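Local coordinates for RNA-binding protein RMD9, mitochondrial (Saccharomyces cerevisiae S288C, PDB 7A9X) that binds a dodecameric motif in the 3'-UTRs of mitochondrial mRNAs and is involved in their processing or stability, at residues 38-43 against 94-99; 228-233 against 253-258; 346-351 against 391-396; 473-478 against 554-559. One frame throughout, in Å; residues are numbered along the deposited sequence.

Contact 1: residues 38-43 against 94-99; sequences SPWRHE and YYSLRE
Glu43 and Ser96 make the polar link between the two segments. Ser96 OG donates to Glu43 OE1 at a modelled 2.4 Å, a length too short to be trusted in detail at this resolution. With OG anti to its own backbone N (chi1 171°), Ser96 holds its hydroxyl out toward the extended Glu43 chain. OE1 also lies in the plane of the Trp40 indole, at its edge.

The apolar part centres on Leu97. Its CD2 meets Glu43 CB at 3.6 Å and Trp40 CB at 3.7 Å, the Trp40 and Leu97 side chains sliding past each other in opposite directions, while Leu97 CD1 lies 3.3 Å from Glu43 O. Leu97 also packs on Leu44 and Phe47 of helix 41-48 and on Phe103.

The indole of Trp40 approaches backbone carbonyls without bonding them: NE1 is 3.7 Å from Ser96 O, and CH2 is 4.1 Å from Glu99 O. An alanine here would keep the CB contact with Leu97 but would probably leave a gap beside Ser96 and Glu99 where the indole lay.

A single polar link of doubtful length, next to the apolar contacts around Leu97, suggests that packing carries much of this surface contact.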
# COMPACT_ATOMS: atom_id res chain seq x y z
N SER A 38 32.33 31.73 -6.60
CA SER A 38 31.67 31.26 -5.38
C SER A 38 30.78 32.33 -4.75
O SER A 38 31.08 32.79 -3.64
CB SER A 38 32.71 30.78 -4.37
OG SER A 38 33.46 31.86 -3.84
N PRO A 39 29.68 32.74 -5.40
CA PRO A 39 28.71 33.61 -4.72
C PRO A 39 27.81 32.81 -3.80
O PRO A 39 27.49 33.24 -2.69
CB PRO A 39 27.93 34.24 -5.87
CG PRO A 39 28.70 33.90 -7.13
CD PRO A 39 29.37 32.60 -6.83
N TRP A 40 27.39 31.63 -4.26
CA TRP A 40 26.58 30.69 -3.49
C TRP A 40 27.43 29.60 -2.85
O TRP A 40 27.02 28.44 -2.78
CB TRP A 40 25.51 30.05 -4.37
CG TRP A 40 24.43 30.98 -4.85
CD1 TRP A 40 23.23 31.22 -4.24
CD2 TRP A 40 24.42 31.75 -6.06
NE1 TRP A 40 22.49 32.11 -4.99
CE2 TRP A 40 23.20 32.45 -6.11
CE3 TRP A 40 25.34 31.93 -7.11
CZ2 TRP A 40 22.87 33.31 -7.16
CZ3 TRP A 40 25.01 32.78 -8.15
CH2 TRP A 40 23.78 33.46 -8.16
N ARG A 41 28.63 29.95 -2.36
CA ARG A 41 29.56 28.92 -1.91
C ARG A 41 29.03 28.18 -0.68
O ARG A 41 29.03 26.94 -0.65
CB ARG A 41 30.93 29.53 -1.60
CG ARG A 41 31.97 28.48 -1.27
CD ARG A 41 33.32 29.10 -1.00
NE ARG A 41 34.32 28.10 -0.63
CZ ARG A 41 35.58 28.38 -0.31
NH1 ARG A 41 36.41 27.40 0.02
NH2 ARG A 41 36.00 29.64 -0.32
N HIS A 42 28.60 28.92 0.34
CA HIS A 42 28.16 28.27 1.58
C HIS A 42 26.91 27.43 1.35
O HIS A 42 26.77 26.35 1.94
CB HIS A 42 27.91 29.32 2.66
CG HIS A 42 27.30 28.76 3.91
ND1 HIS A 42 25.97 28.94 4.24
CD2 HIS A 42 27.83 28.01 4.91
CE1 HIS A 42 25.71 28.34 5.38
NE2 HIS A 42 26.82 27.76 5.81
N GLU A 43 26.00 27.90 0.50
CA GLU A 43 24.80 27.12 0.22
C GLU A 43 25.12 25.88 -0.61
O GLU A 43 24.50 24.83 -0.41
CB GLU A 43 23.77 28.00 -0.49
CG GLU A 43 23.32 29.19 0.33
CD GLU A 43 22.28 30.02 -0.39
OE1 GLU A 43 21.84 29.61 -1.49
OE2 GLU A 43 21.91 31.09 0.14
N TYR A 94 17.67 24.08 -2.49
CA TYR A 94 17.48 23.90 -3.93
C TYR A 94 16.86 25.14 -4.56
O TYR A 94 17.29 25.58 -5.64
CB TYR A 94 16.62 22.67 -4.20
CG TYR A 94 16.09 22.60 -5.61
CD1 TYR A 94 16.90 22.19 -6.66
CD2 TYR A 94 14.77 22.94 -5.89
CE1 TYR A 94 16.42 22.13 -7.95
CE2 TYR A 94 14.28 22.88 -7.18
CZ TYR A 94 15.11 22.48 -8.20
OH TYR A 94 14.62 22.41 -9.49
N TYR A 95 15.83 25.71 -3.92
CA TYR A 95 15.15 26.86 -4.50
C TYR A 95 16.06 28.08 -4.57
O TYR A 95 15.86 28.96 -5.41
CB TYR A 95 13.88 27.17 -3.71
CG TYR A 95 12.87 26.05 -3.76
CD1 TYR A 95 12.23 25.73 -4.95
CD2 TYR A 95 12.54 25.33 -2.62
CE1 TYR A 95 11.30 24.70 -5.00
CE2 TYR A 95 11.61 24.30 -2.66
CZ TYR A 95 10.99 24.00 -3.86
OH TYR A 95 10.07 22.98 -3.91
N SER A 96 17.07 28.14 -3.70
CA SER A 96 18.07 29.19 -3.75
C SER A 96 19.21 28.85 -4.71
O SER A 96 19.71 29.73 -5.42
CB SER A 96 18.64 29.44 -2.35
OG SER A 96 19.77 30.31 -2.40
N LEU A 97 19.62 27.59 -4.75
CA LEU A 97 20.76 27.18 -5.56
C LEU A 97 20.41 26.93 -7.02
O LEU A 97 21.32 26.76 -7.83
CB LEU A 97 21.41 25.93 -4.97
CG LEU A 97 22.21 26.14 -3.69
CD1 LEU A 97 22.75 24.81 -3.18
CD2 LEU A 97 23.33 27.13 -3.93
N ARG A 98 19.12 26.90 -7.37
CA ARG A 98 18.76 26.70 -8.77
C ARG A 98 19.10 27.92 -9.63
O ARG A 98 19.17 27.80 -10.85
CB ARG A 98 17.28 26.36 -8.90
CG ARG A 98 16.33 27.40 -8.32
CD ARG A 98 14.89 27.06 -8.68
NE ARG A 98 13.92 27.86 -7.96
CZ ARG A 98 12.60 27.76 -8.11
NH1 ARG A 98 11.78 28.53 -7.41
NH2 ARG A 98 12.10 26.88 -8.97
N GLU A 99 19.31 29.08 -9.00
CA GLU A 99 19.78 30.26 -9.73
C GLU A 99 21.29 30.26 -9.93
O GLU A 99 21.79 31.00 -10.78
CB GLU A 99 19.36 31.53 -8.99
CG GLU A 99 17.86 31.69 -8.83
CD GLU A 99 17.15 31.84 -10.15
OE1 GLU A 99 17.74 32.42 -11.09
OE2 GLU A 99 15.99 31.39 -10.26

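Contact 2: residues 228-233 against 253-258; sequences EPNELY and KVFIKA
The rings of Tyr233 and Phe255 meet with their planes at 89° and their centroids 5.8 Å apart. Tyr233 CD1 comes within 3.9 Å of Phe255 CE2, an oblique approach, and Tyr233 CB lies against the same end of the Phe255 ring, 4.0 Å from CZ. Three residues of helix 227-237 surround that end: besides Tyr233, Pro229 brings its carbonyl O to 4.0 Å from Phe255 CZ and its CB alongside, and the side-chain amide of Asn230 passes near CE1, its plane turned only 28° from that of the ring. Phe255 CG stands anti to its own carbonyl carbon, and the ring projects across to the other helix.

Next to this aromatic group, Pro229 CG touches Val254 CG1 at 4.2 Å, a purely apolar contact. An alanine at Phe255 would leave this pair in place but would probably open a gap between the helices and rob Tyr233 and Asn230 of the ring they pack on.

The two helical segments run at 125° to each other, their axes 11.2 Å apart at the closest. They lie in the successive repeats assigned as PPR2 and PPR3. Val254 also touches Leu216 and Tyr220 of helix 209-223, whereas Tyr233 touches Lys263, Ser266 and Leu267 of helix 261-270, which also meets Asn230 at Lys263.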
# COMPACT_ATOMS: atom_id res chain seq x y z
N GLU A 228 9.53 -1.90 -31.74
CA GLU A 228 10.75 -1.40 -31.13
C GLU A 228 11.36 -2.37 -30.12
O GLU A 228 12.60 -2.50 -30.10
CB GLU A 228 10.48 -0.03 -30.48
CG GLU A 228 11.73 0.68 -29.97
CD GLU A 228 12.75 0.94 -31.07
OE1 GLU A 228 13.91 0.52 -30.92
OE2 GLU A 228 12.38 1.56 -32.09
N PRO A 229 10.60 -3.06 -29.26
CA PRO A 229 11.23 -4.08 -28.40
C PRO A 229 11.95 -5.18 -29.18
O PRO A 229 13.11 -5.49 -28.87
CB PRO A 229 10.04 -4.63 -27.60
CG PRO A 229 9.10 -3.49 -27.52
CD PRO A 229 9.20 -2.80 -28.85
N ASN A 230 11.29 -5.78 -30.18
CA ASN A 230 11.92 -6.88 -30.91
C ASN A 230 13.16 -6.42 -31.67
O ASN A 230 14.12 -7.19 -31.82
CB ASN A 230 10.92 -7.52 -31.87
CG ASN A 230 9.91 -8.40 -31.16
OD1 ASN A 230 8.71 -8.28 -31.37
ND2 ASN A 230 10.41 -9.30 -30.31
N GLU A 231 13.16 -5.18 -32.16
CA GLU A 231 14.37 -4.64 -32.79
C GLU A 231 15.49 -4.49 -31.77
O GLU A 231 16.65 -4.84 -32.05
CB GLU A 231 14.06 -3.30 -33.46
CG GLU A 231 15.27 -2.66 -34.13
CD GLU A 231 14.98 -1.25 -34.61
OE1 GLU A 231 13.81 -0.95 -34.92
OE2 GLU A 231 15.93 -0.44 -34.67
N LEU A 232 15.17 -3.98 -30.58
CA LEU A 232 16.16 -3.91 -29.51
C LEU A 232 16.61 -5.30 -29.07
O LEU A 232 17.78 -5.48 -28.72
CB LEU A 232 15.59 -3.14 -28.32
CG LEU A 232 15.42 -1.64 -28.51
CD1 LEU A 232 14.70 -1.02 -27.32
CD2 LEU A 232 16.76 -0.96 -28.73
N TYR A 233 15.72 -6.29 -29.10
CA TYR A 233 16.11 -7.65 -28.74
C TYR A 233 17.16 -8.18 -29.71
O TYR A 233 18.13 -8.84 -29.29
CB TYR A 233 14.89 -8.56 -28.70
CG TYR A 233 15.22 -10.02 -28.43
CD1 TYR A 233 15.37 -10.49 -27.14
CD2 TYR A 233 15.37 -10.92 -29.48
CE1 TYR A 233 15.67 -11.82 -26.89
CE2 TYR A 233 15.67 -12.25 -29.24
CZ TYR A 233 15.82 -12.70 -27.95
OH TYR A 233 16.12 -14.02 -27.71
N LYS A 253 10.73 -7.20 -18.76
CA LYS A 253 9.38 -6.98 -18.25
C LYS A 253 8.37 -6.89 -19.39
O LYS A 253 7.26 -7.43 -19.28
CB LYS A 253 9.35 -5.72 -17.39
CG LYS A 253 10.12 -5.82 -16.09
CD LYS A 253 9.95 -4.57 -15.24
CE LYS A 253 10.67 -4.71 -13.91
NZ LYS A 253 10.41 -3.56 -13.00
N VAL A 254 8.73 -6.21 -20.48
CA VAL A 254 7.84 -6.12 -21.63
C VAL A 254 7.53 -7.51 -22.17
O VAL A 254 6.36 -7.86 -22.40
CB VAL A 254 8.46 -5.22 -22.72
CG1 VAL A 254 7.66 -5.31 -24.01
CG2 VAL A 254 8.54 -3.78 -22.24
N PHE A 255 8.56 -8.33 -22.36
CA PHE A 255 8.38 -9.66 -22.91
C PHE A 255 7.63 -10.59 -21.97
O PHE A 255 6.99 -11.54 -22.43
CB PHE A 255 9.73 -10.25 -23.30
CG PHE A 255 10.32 -9.65 -24.54
CD1 PHE A 255 9.52 -9.40 -25.64
CD2 PHE A 255 11.66 -9.31 -24.61
CE1 PHE A 255 10.04 -8.85 -26.79
CE2 PHE A 255 12.20 -8.76 -25.76
CZ PHE A 255 11.38 -8.53 -26.85
N ILE A 256 7.71 -10.35 -20.66
CA ILE A 256 6.91 -11.11 -19.71
C ILE A 256 5.43 -10.78 -19.88
O ILE A 256 4.58 -11.68 -19.96
CB ILE A 256 7.38 -10.84 -18.27
CG1 ILE A 256 8.74 -11.49 -18.02
CG2 ILE A 256 6.36 -11.34 -17.26
CD1 ILE A 256 9.30 -11.24 -16.63
N LYS A 257 5.10 -9.49 -19.95
CA LYS A 257 3.73 -9.08 -20.22
C LYS A 257 3.26 -9.58 -21.58
O LYS A 257 2.12 -10.02 -21.72
CB LYS A 257 3.61 -7.55 -20.15
CG LYS A 257 3.60 -6.98 -18.74
CD LYS A 257 2.29 -7.28 -18.03
CE LYS A 257 2.24 -6.60 -16.67
NZ LYS A 257 0.92 -6.80 -16.01
N ALA A 258 4.13 -9.52 -22.59
CA ALA A 258 3.77 -10.02 -23.91
C ALA A 258 3.77 -11.54 -23.99
O ALA A 258 3.41 -12.08 -25.03
CB ALA A 258 4.71 -9.44 -24.97

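Contact 3: residues 346-351 against 391-396; sequences KAVKFY and TFYSGV
Helices 337-351 and 379-396, the last helices of the repeats assigned as PPR5 and PPR6, run side by side here, joined chiefly through Val348 and Val396. Their directions differ by only 20° and the segment axes are 10.0 Å apart, consistent with the same helix of successive helical hairpins stacking in a solenoid.

Val348 is the hub. Its CG1, anti to the backbone N (chi1 168°), projects into a group formed by three residues: it lies 3.8 Å from Val396 CG1, 3.9 Å from Phe392 CE2 and 3.9 Å from Tyr393 CD1. Val348 and Phe392 slide past each other in opposite directions, whereas Val348 and Tyr393 cross at about a right angle. Val396 CG1 also closes on the backbone, 3.5 Å from Val348 O.

Lys349 supplies the outer margin. Its extended chain brings CE to the edge of the Phe392 ring, near the ring plane and 3.5 Å from CE1, while its CG packs on Val396 CG2 at 4.0 Å. The same CG2 covers one face of Phe392, offset toward the rim, so that it touches both the ring and the Lys349 chain, which also meet each other.

The hydroxyl of Tyr393, a buried residue, finds its partners in Asp400 and Asn364, and its ring stacks on Phe403. Helix 357-374 touches both Val348, through Leu363, and Tyr393, through Leu360. On the neighbouring turn Tyr351 packs on an adenine base of the bound RNA and touches helix 320-334 at Val320 and Val323.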
# COMPACT_ATOMS: atom_id res chain seq x y z
N LYS A 346 3.43 -21.58 1.87
CA LYS A 346 4.87 -21.42 1.67
C LYS A 346 5.31 -19.99 1.96
O LYS A 346 6.40 -19.77 2.50
CB LYS A 346 5.25 -21.82 0.24
CG LYS A 346 5.08 -23.30 -0.04
CD LYS A 346 5.60 -23.66 -1.42
CE LYS A 346 5.50 -25.16 -1.67
NZ LYS A 346 6.13 -25.54 -2.97
N ALA A 347 4.48 -19.00 1.62
CA ALA A 347 4.83 -17.62 1.90
C ALA A 347 4.85 -17.34 3.40
O ALA A 347 5.74 -16.65 3.90
CB ALA A 347 3.86 -16.67 1.19
N VAL A 348 3.87 -17.88 4.13
CA VAL A 348 3.82 -17.68 5.57
C VAL A 348 5.03 -18.30 6.25
O VAL A 348 5.63 -17.70 7.16
CB VAL A 348 2.50 -18.23 6.14
CG1 VAL A 348 2.55 -18.28 7.66
CG2 VAL A 348 1.33 -17.37 5.69
N LYS A 349 5.42 -19.51 5.83
CA LYS A 349 6.61 -20.13 6.41
C LYS A 349 7.88 -19.38 6.05
O LYS A 349 8.80 -19.29 6.87
CB LYS A 349 6.71 -21.59 5.96
CG LYS A 349 5.78 -22.53 6.71
CD LYS A 349 6.02 -23.98 6.33
CE LYS A 349 5.18 -24.92 7.18
NZ LYS A 349 5.39 -26.35 6.82
N PHE A 350 7.95 -18.83 4.83
CA PHE A 350 9.12 -18.05 4.44
C PHE A 350 9.24 -16.79 5.29
O PHE A 350 10.33 -16.46 5.77
CB PHE A 350 9.04 -17.68 2.96
CG PHE A 350 10.26 -16.98 2.44
CD1 PHE A 350 11.32 -17.70 1.91
CD2 PHE A 350 10.35 -15.59 2.47
CE1 PHE A 350 12.45 -17.06 1.43
CE2 PHE A 350 11.47 -14.94 1.99
CZ PHE A 350 12.52 -15.68 1.47
N TYR A 351 8.13 -16.07 5.49
CA TYR A 351 8.18 -14.84 6.26
C TYR A 351 8.50 -15.12 7.73
O TYR A 351 9.46 -14.58 8.29
CB TYR A 351 6.86 -14.08 6.13
CG TYR A 351 6.62 -13.50 4.75
CD1 TYR A 351 7.65 -12.94 4.02
CD2 TYR A 351 5.35 -13.51 4.19
CE1 TYR A 351 7.43 -12.40 2.76
CE2 TYR A 351 5.11 -12.98 2.94
CZ TYR A 351 6.16 -12.43 2.23
OH TYR A 351 5.92 -11.90 0.98
N THR A 391 -4.60 -23.38 12.91
CA THR A 391 -3.60 -24.31 13.44
C THR A 391 -2.27 -24.17 12.71
O THR A 391 -1.21 -24.13 13.33
CB THR A 391 -4.12 -25.75 13.35
OG1 THR A 391 -5.24 -25.91 14.23
CG2 THR A 391 -3.04 -26.75 13.72
N PHE A 392 -2.32 -24.08 11.37
CA PHE A 392 -1.08 -23.92 10.61
C PHE A 392 -0.41 -22.60 10.94
O PHE A 392 0.82 -22.54 11.13
CB PHE A 392 -1.37 -24.01 9.11
CG PHE A 392 -0.27 -23.43 8.27
CD1 PHE A 392 0.86 -24.18 7.96
CD2 PHE A 392 -0.35 -22.13 7.79
CE1 PHE A 392 1.87 -23.64 7.20
CE2 PHE A 392 0.66 -21.59 7.03
CZ PHE A 392 1.77 -22.34 6.73
N TYR A 393 -1.18 -21.51 10.98
CA TYR A 393 -0.61 -20.20 11.25
C TYR A 393 -0.02 -20.13 12.65
O TYR A 393 1.01 -19.48 12.85
CB TYR A 393 -1.69 -19.12 11.05
CG TYR A 393 -1.15 -17.73 10.78
CD1 TYR A 393 -0.75 -17.36 9.50
CD2 TYR A 393 -1.08 -16.78 11.79
CE1 TYR A 393 -0.27 -16.09 9.25
CE2 TYR A 393 -0.60 -15.51 11.55
CZ TYR A 393 -0.19 -15.16 10.27
OH TYR A 393 0.28 -13.90 10.03
N SER A 394 -0.64 -20.80 13.62
CA SER A 394 -0.06 -20.87 14.96
C SER A 394 1.27 -21.61 14.95
O SER A 394 2.20 -21.23 15.66
CB SER A 394 -1.04 -21.54 15.92
OG SER A 394 -2.27 -20.84 15.98
N GLY A 395 1.37 -22.66 14.14
CA GLY A 395 2.60 -23.44 14.08
C GLY A 395 3.78 -22.70 13.49
O GLY A 395 4.92 -23.11 13.69
N VAL A 396 3.53 -21.61 12.76
CA VAL A 396 4.60 -20.84 12.15
C VAL A 396 5.08 -19.72 13.08
O VAL A 396 6.29 -19.52 13.24
CB VAL A 396 4.14 -20.28 10.79
CG1 VAL A 396 5.24 -19.45 10.15
CG2 VAL A 396 3.70 -21.41 9.88

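Contact 4: residues 473-478 against 554-559; sequences QQYIAN and YFRATK
Ile476 is gripped through both its backbone polar atoms. Ile476 N donates to Tyr554 O at 2.9 Å, with the donor in the carbonyl plane and a C=O...N angle of 158°. Arg556 N donates in turn to Ile476 O at 3.0 Å, tilted out of the carbonyl plane. These two bonds straddle Phe555, whose CA lies 4.7 Å from that of Ile476. Gln560 adds weak bonds to both Ile476 O and Arg556 N.

A weaker bond comes from the Arg556 side chain: its bend at chi2 (83°) turns CD toward Tyr475, and farther out NH2 reaches Tyr475 O at 3.3 Å, this oxygen sitting in plane at the edge of the guanidinium. Gln474 NE2 lies over one guanidinium face, the amide plane turned 50° from it, with OE1 near NH1 but at an angle too poor for a bond.

Packing completes the contact. Arg556 CD meets Tyr475 CB at 3.7 Å and lies at the edge of the Tyr475 ring, which is turned almost perpendicular to the guanidinium. Ile476 CB faces Phe555 CD1 at 4.2 Å, and Leu481 touches both residues from helix 478-486.

At the start of that helix, Asp480 OD2 accepts the N-H of the N-cap residue Ala477. The whole is a single parallel beta bridge that ties two inter-helical loops together in a mainly helical protein without strands.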
# COMPACT_ATOMS: atom_id res chain seq x y z
N GLN A 473 -5.95 7.54 22.38
CA GLN A 473 -6.53 8.24 21.24
C GLN A 473 -7.15 9.56 21.68
O GLN A 473 -7.80 9.64 22.73
CB GLN A 473 -7.58 7.37 20.55
CG GLN A 473 -7.03 6.52 19.41
CD GLN A 473 -6.70 7.34 18.17
OE1 GLN A 473 -5.74 8.11 18.15
NE2 GLN A 473 -7.51 7.18 17.12
N GLN A 474 -6.95 10.60 20.87
CA GLN A 474 -7.41 11.93 21.24
C GLN A 474 -8.93 12.02 21.20
O GLN A 474 -9.58 12.29 22.22
CB GLN A 474 -6.78 12.97 20.31
CG GLN A 474 -5.32 12.71 20.02
CD GLN A 474 -4.84 13.43 18.78
OE1 GLN A 474 -4.13 12.87 17.95
NE2 GLN A 474 -5.24 14.70 18.64
N TYR A 475 -9.52 11.81 20.02
CA TYR A 475 -10.95 11.99 19.83
C TYR A 475 -11.49 10.82 19.01
O TYR A 475 -10.78 9.85 18.75
CB TYR A 475 -11.23 13.36 19.18
CG TYR A 475 -10.46 14.49 19.82
CD1 TYR A 475 -10.82 15.01 21.05
CD2 TYR A 475 -9.35 15.04 19.18
CE1 TYR A 475 -10.11 16.05 21.64
CE2 TYR A 475 -8.63 16.08 19.76
CZ TYR A 475 -9.02 16.58 20.98
OH TYR A 475 -8.30 17.61 21.56
N ILE A 476 -12.75 10.93 18.61
CA ILE A 476 -13.42 9.87 17.86
C ILE A 476 -13.23 10.13 16.37
O ILE A 476 -13.63 11.18 15.85
CB ILE A 476 -14.91 9.80 18.22
CG1 ILE A 476 -15.09 9.36 19.68
CG2 ILE A 476 -15.64 8.86 17.28
CD1 ILE A 476 -16.53 9.19 20.09
N ALA A 477 -12.63 9.17 15.68
CA ALA A 477 -12.34 9.31 14.26
C ALA A 477 -13.52 8.86 13.42
O ALA A 477 -14.52 8.33 13.92
CB ALA A 477 -11.08 8.53 13.90
N ASN A 478 -13.41 9.07 12.10
CA ASN A 478 -14.47 8.66 11.19
C ASN A 478 -14.66 7.15 11.19
O ASN A 478 -15.79 6.66 11.14
CB ASN A 478 -14.17 9.16 9.78
CG ASN A 478 -14.48 10.63 9.59
OD1 ASN A 478 -15.24 11.22 10.37
ND2 ASN A 478 -13.91 11.23 8.56
N TYR A 554 -16.93 14.54 21.91
CA TYR A 554 -15.69 13.79 21.78
C TYR A 554 -15.28 13.57 20.33
O TYR A 554 -14.33 12.83 20.07
CB TYR A 554 -15.82 12.44 22.49
CG TYR A 554 -16.15 12.55 23.96
CD1 TYR A 554 -15.14 12.77 24.90
CD2 TYR A 554 -17.45 12.46 24.42
CE1 TYR A 554 -15.43 12.88 26.25
CE2 TYR A 554 -17.75 12.57 25.77
CZ TYR A 554 -16.74 12.78 26.67
OH TYR A 554 -17.03 12.89 28.01
N PHE A 555 -15.96 14.21 19.38
CA PHE A 555 -15.67 14.01 17.97
C PHE A 555 -14.36 14.68 17.58
O PHE A 555 -13.93 15.66 18.20
CB PHE A 555 -16.80 14.57 17.11
CG PHE A 555 -18.03 13.70 17.05
CD1 PHE A 555 -18.07 12.48 17.70
CD2 PHE A 555 -19.14 14.10 16.32
CE1 PHE A 555 -19.20 11.68 17.64
CE2 PHE A 555 -20.27 13.31 16.26
CZ PHE A 555 -20.30 12.09 16.92
N ARG A 556 -13.72 14.14 16.54
CA ARG A 556 -12.55 14.80 15.98
C ARG A 556 -12.92 16.18 15.46
O ARG A 556 -12.14 17.14 15.58
CB ARG A 556 -11.94 13.95 14.87
CG ARG A 556 -10.42 13.97 14.82
CD ARG A 556 -9.83 12.98 15.80
NE ARG A 556 -8.37 12.89 15.70
CZ ARG A 556 -7.62 12.01 16.35
NH1 ARG A 556 -6.31 12.00 16.20
NH2 ARG A 556 -8.19 11.13 17.17
N ALA A 557 -14.11 16.31 14.88
CA ALA A 557 -14.63 17.57 14.38
C ALA A 557 -16.15 17.50 14.39
O ALA A 557 -16.73 16.44 14.17
CB ALA A 557 -14.12 17.87 12.96
N THR A 558 -16.79 18.64 14.66
CA THR A 558 -18.24 18.65 14.70
C THR A 558 -18.87 18.52 13.32
O THR A 558 -20.08 18.30 13.22
CB THR A 558 -18.76 19.92 15.39
OG1 THR A 558 -18.62 21.04 14.51
CG2 THR A 558 -17.97 20.19 16.67
N LYS A 559 -18.07 18.66 12.25
CA LYS A 559 -18.56 18.39 10.90
C LYS A 559 -18.85 16.91 10.69
O LYS A 559 -19.51 16.56 9.71
CB LYS A 559 -17.55 18.88 9.87
CG LYS A 559 -18.13 19.11 8.48
CD LYS A 559 -17.10 19.68 7.52
CE LYS A 559 -17.72 19.98 6.16
NZ LYS A 559 -16.72 20.55 5.21

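How the contacts relate
The four contacts follow one another in series along the chain, and none touches another. Contacts 2 and 3 come closest, with nearest atoms about 17 Å and centres 37 Å apart, and both join assigned PPR repeats; contacts 1 and 4 lie before the first and after the last of these. Contacts 1 and 3, whose centres are 54 Å apart, sit on opposite sides of the chain's centre, as do contacts 2 and 4. The bound RNA lies about 4 Å from the nearest atom of contact 3, about 5 Å from contact 4 and about 7 Å from contact 2, but about 16 Å from contact 1, at the surface near the N-terminus.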